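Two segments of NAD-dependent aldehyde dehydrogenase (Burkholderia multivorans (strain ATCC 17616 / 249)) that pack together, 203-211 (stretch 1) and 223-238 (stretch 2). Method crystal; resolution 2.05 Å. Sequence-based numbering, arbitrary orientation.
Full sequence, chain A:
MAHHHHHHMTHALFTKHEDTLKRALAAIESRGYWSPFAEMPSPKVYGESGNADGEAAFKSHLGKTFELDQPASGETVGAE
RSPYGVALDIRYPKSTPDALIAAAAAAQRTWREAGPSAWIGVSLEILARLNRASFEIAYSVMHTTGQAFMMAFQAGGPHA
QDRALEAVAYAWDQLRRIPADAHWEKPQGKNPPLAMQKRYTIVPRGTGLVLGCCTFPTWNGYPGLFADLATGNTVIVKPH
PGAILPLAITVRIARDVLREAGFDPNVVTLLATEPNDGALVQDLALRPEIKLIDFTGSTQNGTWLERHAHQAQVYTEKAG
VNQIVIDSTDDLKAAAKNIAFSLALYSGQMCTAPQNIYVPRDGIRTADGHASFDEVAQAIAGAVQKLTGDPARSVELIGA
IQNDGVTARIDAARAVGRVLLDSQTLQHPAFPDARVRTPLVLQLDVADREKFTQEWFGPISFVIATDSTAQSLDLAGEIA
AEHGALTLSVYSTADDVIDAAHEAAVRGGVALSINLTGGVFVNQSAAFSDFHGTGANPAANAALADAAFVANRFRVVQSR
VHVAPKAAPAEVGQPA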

# COMPACT_ATOMS: atom_id res chain seq x y z
N VAL A 203 -6.91 5.75 -12.83
CA VAL A 203 -5.84 5.36 -13.73
C VAL A 203 -5.16 4.11 -13.19
O VAL A 203 -4.67 4.11 -12.06
CB VAL A 203 -4.83 6.50 -13.93
CG1 VAL A 203 -3.73 6.08 -14.89
CG2 VAL A 203 -5.54 7.75 -14.47
N PRO A 204 -5.14 3.01 -13.94
CA PRO A 204 -4.36 1.84 -13.52
C PRO A 204 -2.88 2.16 -13.48
O PRO A 204 -2.42 3.14 -14.08
CB PRO A 204 -4.65 0.80 -14.62
CG PRO A 204 -5.87 1.32 -15.30
CD PRO A 204 -5.80 2.79 -15.23
N ARG A 205 -2.13 1.34 -12.74
CA ARG A 205 -0.68 1.51 -12.70
C ARG A 205 -0.04 1.17 -14.05
O ARG A 205 0.88 1.86 -14.50
CB ARG A 205 -0.09 0.64 -11.59
CG ARG A 205 -0.41 1.17 -10.21
CD ARG A 205 0.36 2.44 -9.92
NE ARG A 205 0.34 2.73 -8.49
CZ ARG A 205 1.21 3.51 -7.87
NH1 ARG A 205 2.18 4.11 -8.56
NH2 ARG A 205 1.12 3.68 -6.55
N GLY A 206 -0.49 0.11 -14.71
CA GLY A 206 0.14 -0.30 -15.94
C GLY A 206 0.06 -1.80 -16.15
O GLY A 206 -1.03 -2.38 -16.14
N THR A 207 1.21 -2.43 -16.36
CA THR A 207 1.25 -3.87 -16.55
C THR A 207 1.68 -4.56 -15.26
O THR A 207 2.73 -4.24 -14.70
CB THR A 207 2.19 -4.24 -17.70
OG1 THR A 207 1.66 -3.69 -18.92
CG2 THR A 207 2.31 -5.75 -17.85
N GLY A 208 0.88 -5.51 -14.82
CA GLY A 208 1.20 -6.32 -13.66
C GLY A 208 1.79 -7.65 -14.10
O GLY A 208 1.55 -8.12 -15.22
N LEU A 209 2.61 -8.23 -13.22
CA LEU A 209 3.24 -9.52 -13.45
C LEU A 209 2.77 -10.49 -12.37
O LEU A 209 2.78 -10.15 -11.18
CB LEU A 209 4.77 -9.37 -13.44
CG LEU A 209 5.64 -10.63 -13.44
CD1 LEU A 209 5.46 -11.39 -14.75
CD2 LEU A 209 7.15 -10.33 -13.16
N VAL A 210 2.31 -11.67 -12.78
CA VAL A 210 1.89 -12.72 -11.85
C VAL A 210 2.89 -13.87 -11.97
O VAL A 210 3.01 -14.47 -13.04
CB VAL A 210 0.45 -13.20 -12.11
CG1 VAL A 210 0.11 -14.38 -11.19
CG2 VAL A 210 -0.53 -12.06 -11.84
N LEU A 211 3.61 -14.14 -10.88
CA LEU A 211 4.65 -15.16 -10.84
C LEU A 211 4.09 -16.37 -10.11
O LEU A 211 3.84 -16.31 -8.89
CB LEU A 211 5.92 -14.64 -10.17
CG LEU A 211 6.61 -13.49 -10.89
CD1 LEU A 211 7.80 -12.95 -10.11
CD2 LEU A 211 7.08 -13.99 -12.26
N PRO A 223 -5.58 -14.28 -6.75
CA PRO A 223 -5.78 -12.98 -6.08
C PRO A 223 -5.02 -11.84 -6.74
O PRO A 223 -5.59 -10.76 -6.94
CB PRO A 223 -5.31 -13.25 -4.64
CG PRO A 223 -5.59 -14.71 -4.43
CD PRO A 223 -5.23 -15.33 -5.77
N GLY A 224 -3.75 -12.04 -7.09
CA GLY A 224 -3.01 -10.98 -7.78
C GLY A 224 -3.52 -10.72 -9.19
O GLY A 224 -3.63 -9.57 -9.61
N LEU A 225 -3.84 -11.79 -9.93
CA LEU A 225 -4.31 -11.63 -11.30
C LEU A 225 -5.59 -10.80 -11.36
O LEU A 225 -5.69 -9.85 -12.15
CB LEU A 225 -4.53 -13.01 -11.92
CG LEU A 225 -5.36 -13.16 -13.21
CD1 LEU A 225 -4.77 -12.34 -14.36
CD2 LEU A 225 -5.47 -14.64 -13.59
N PHE A 226 -6.56 -11.12 -10.52
CA PHE A 226 -7.85 -10.45 -10.57
C PHE A 226 -7.85 -9.12 -9.82
O PHE A 226 -8.63 -8.23 -10.19
CB PHE A 226 -8.93 -11.40 -10.05
CG PHE A 226 -9.25 -12.47 -11.05
CD1 PHE A 226 -10.12 -12.21 -12.10
CD2 PHE A 226 -8.62 -13.70 -11.00
CE1 PHE A 226 -10.39 -13.18 -13.06
CE2 PHE A 226 -8.88 -14.67 -11.95
CZ PHE A 226 -9.78 -14.41 -12.99
N ALA A 227 -7.01 -8.95 -8.80
CA ALA A 227 -6.80 -7.60 -8.27
C ALA A 227 -6.23 -6.67 -9.35
O ALA A 227 -6.59 -5.49 -9.42
CB ALA A 227 -5.86 -7.64 -7.07
N ASP A 228 -5.30 -7.19 -10.16
CA ASP A 228 -4.74 -6.42 -11.26
C ASP A 228 -5.84 -6.05 -12.26
O ASP A 228 -6.01 -4.88 -12.61
CB ASP A 228 -3.64 -7.22 -11.96
CG ASP A 228 -2.28 -7.16 -11.24
OD1 ASP A 228 -2.12 -6.36 -10.31
OD2 ASP A 228 -1.37 -7.94 -11.63
N LEU A 229 -6.61 -7.05 -12.71
CA LEU A 229 -7.62 -6.82 -13.75
C LEU A 229 -8.73 -5.90 -13.25
O LEU A 229 -9.15 -4.99 -13.97
CB LEU A 229 -8.21 -8.15 -14.21
CG LEU A 229 -7.38 -9.00 -15.16
CD1 LEU A 229 -8.10 -10.33 -15.40
CD2 LEU A 229 -7.15 -8.23 -16.48
N ALA A 230 -9.20 -6.13 -12.02
CA ALA A 230 -10.29 -5.34 -11.45
C ALA A 230 -9.90 -3.88 -11.23
O ALA A 230 -10.77 -3.04 -10.99
CB ALA A 230 -10.74 -5.95 -10.12
N THR A 231 -8.61 -3.56 -11.25
CA THR A 231 -8.19 -2.17 -11.15
C THR A 231 -7.65 -1.65 -12.49
O THR A 231 -6.94 -0.65 -12.52
CB THR A 231 -7.16 -1.98 -10.03
OG1 THR A 231 -6.08 -2.90 -10.23
CG2 THR A 231 -7.82 -2.26 -8.65
N GLY A 232 -7.97 -2.34 -13.59
CA GLY A 232 -7.71 -1.81 -14.92
C GLY A 232 -6.32 -2.06 -15.46
O GLY A 232 -5.98 -1.51 -16.51
N ASN A 233 -5.51 -2.86 -14.78
CA ASN A 233 -4.18 -3.12 -15.27
C ASN A 233 -4.21 -4.22 -16.32
O ASN A 233 -5.15 -5.01 -16.39
CB ASN A 233 -3.27 -3.53 -14.09
CG ASN A 233 -3.13 -2.44 -13.07
OD1 ASN A 233 -2.34 -1.53 -13.25
ND2 ASN A 233 -3.94 -2.49 -12.01
N THR A 234 -3.15 -4.27 -17.13
CA THR A 234 -2.90 -5.44 -17.96
C THR A 234 -2.00 -6.39 -17.17
O THR A 234 -1.32 -5.99 -16.23
CB THR A 234 -2.24 -5.05 -19.29
OG1 THR A 234 -1.09 -4.23 -19.02
CG2 THR A 234 -3.23 -4.26 -20.19
N VAL A 235 -2.00 -7.68 -17.55
CA VAL A 235 -1.35 -8.72 -16.75
C VAL A 235 -0.56 -9.66 -17.65
O VAL A 235 -1.09 -10.17 -18.64
CB VAL A 235 -2.38 -9.52 -15.93
CG1 VAL A 235 -1.67 -10.45 -14.97
CG2 VAL A 235 -3.31 -8.59 -15.18
N ILE A 236 0.68 -9.94 -17.27
CA ILE A 236 1.46 -11.04 -17.84
C ILE A 236 1.51 -12.13 -16.78
O ILE A 236 1.95 -11.88 -15.64
CB ILE A 236 2.88 -10.61 -18.24
CG1 ILE A 236 2.84 -9.52 -19.35
CG2 ILE A 236 3.71 -11.80 -18.69
CD1 ILE A 236 4.18 -8.84 -19.58
N VAL A 237 0.99 -13.31 -17.11
CA VAL A 237 0.95 -14.44 -16.18
C VAL A 237 2.12 -15.36 -16.50
O VAL A 237 2.19 -15.91 -17.61
CB VAL A 237 -0.38 -15.19 -16.26
CG1 VAL A 237 -0.40 -16.36 -15.29
CG2 VAL A 237 -1.55 -14.24 -15.98
N LYS A 238 3.04 -15.50 -15.54
CA LYS A 238 4.22 -16.35 -15.67
C LYS A 238 4.10 -17.50 -14.68
O LYS A 238 4.52 -17.36 -13.52
CB LYS A 238 5.49 -15.54 -15.40
CG LYS A 238 6.76 -16.10 -16.05
CD LYS A 238 7.21 -17.45 -15.51
CE LYS A 238 7.67 -17.35 -14.05
NZ LYS A 238 8.10 -18.71 -13.57

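Strand 207-211 lies alongside strand 234-238, and the two run parallel. Their axes approach to 4.5 Å and cross at -25°. The helix of stretch 2, which begins before Pro223, packs over one face of this pair, its direction nearly antiparallel to strand 207-211. The contact buries 724 Å² in all. Val210, Lys238 and Ile236 are the residues most covered.

Val210 has the largest share, 106 Å². Both its N and its O bond to the neighbouring strand, to the residues before and after its bridge partner Val237. Val210 N donates to Ile236 O at 2.9 Å, and Lys238 N donates to Val210 O at 2.7 Å. Both bonds are close to straight. The side chain points to the sheet face that carries Val235 and Val237, the face on which the helix lies. Its CG2 reaches Val235 CG1 at 3.7 Å. The same Val210 CG2 is 4.1 Å from Leu225 CB and 3.8 Å from Leu225 N. One methyl group thus touches both the neighbouring strand and the helix. Val210 CG2 is also 4.2 Å from Gly224 C.

Ile236 repeats the parallel pattern one step earlier. Ile236 N donates to Gly208 O at 2.9 Å, while its carbonyl receives Val210 N. The residue therefore bonds to the two neighbours of Leu209, its bridge partner, as parallel pairing requires. Leu209 CA also makes a CA-H...O contact with Ile236 O at 3.5 Å. The side chains of this pair point to the other face, where Leu209 CD1 is 4.3 Å from Ile236 CG2. Thr207 CG2 is 4.0 Å from Ile236 CD1.

Lys238 pairs with Leu211 at the end of the register. Its side chain lies on the same face as Ile236, and the aliphatic part serves the contact: Leu211 CD2 is 3.8 Å from Lys238 CB. The amine NZ is hydrogen-bonded just outside the stretches. Leu211 CA makes a further CA-H...O contact with Lys238 O at 3.5 Å.

At the start of the pairing, Gly208 N donates to Thr234 O at 2.7 Å, and Thr234 N donates to Gly206 O at 3.0 Å. The hydroxyls Thr207 OG1 and Thr234 OG1 are 2.8 Å apart. Gly208 has no room for a side chain: an ideal CB would sit 2.3 Å from Asp228 OD2, a clash. The carboxylate instead comes within 3.7 Å of Gly208 CA, measured from Asp228 OD2.

Just before the paired strands, Asn233 bonds to the loop of stretch 1. Gly206 N donates to Asn233 OD1 at 2.9 Å, and Asn233 ND2 donates to Asp228 O at 3.2 Å. One side chain so links the turn to the helix. Pro204 packs close by, with its CG 3.1 Å from Gly232 O. An ideal CB on Gly232 would clash with Pro204 CG at 2.7 Å, and the positive phi of Gly232 also favours glycine.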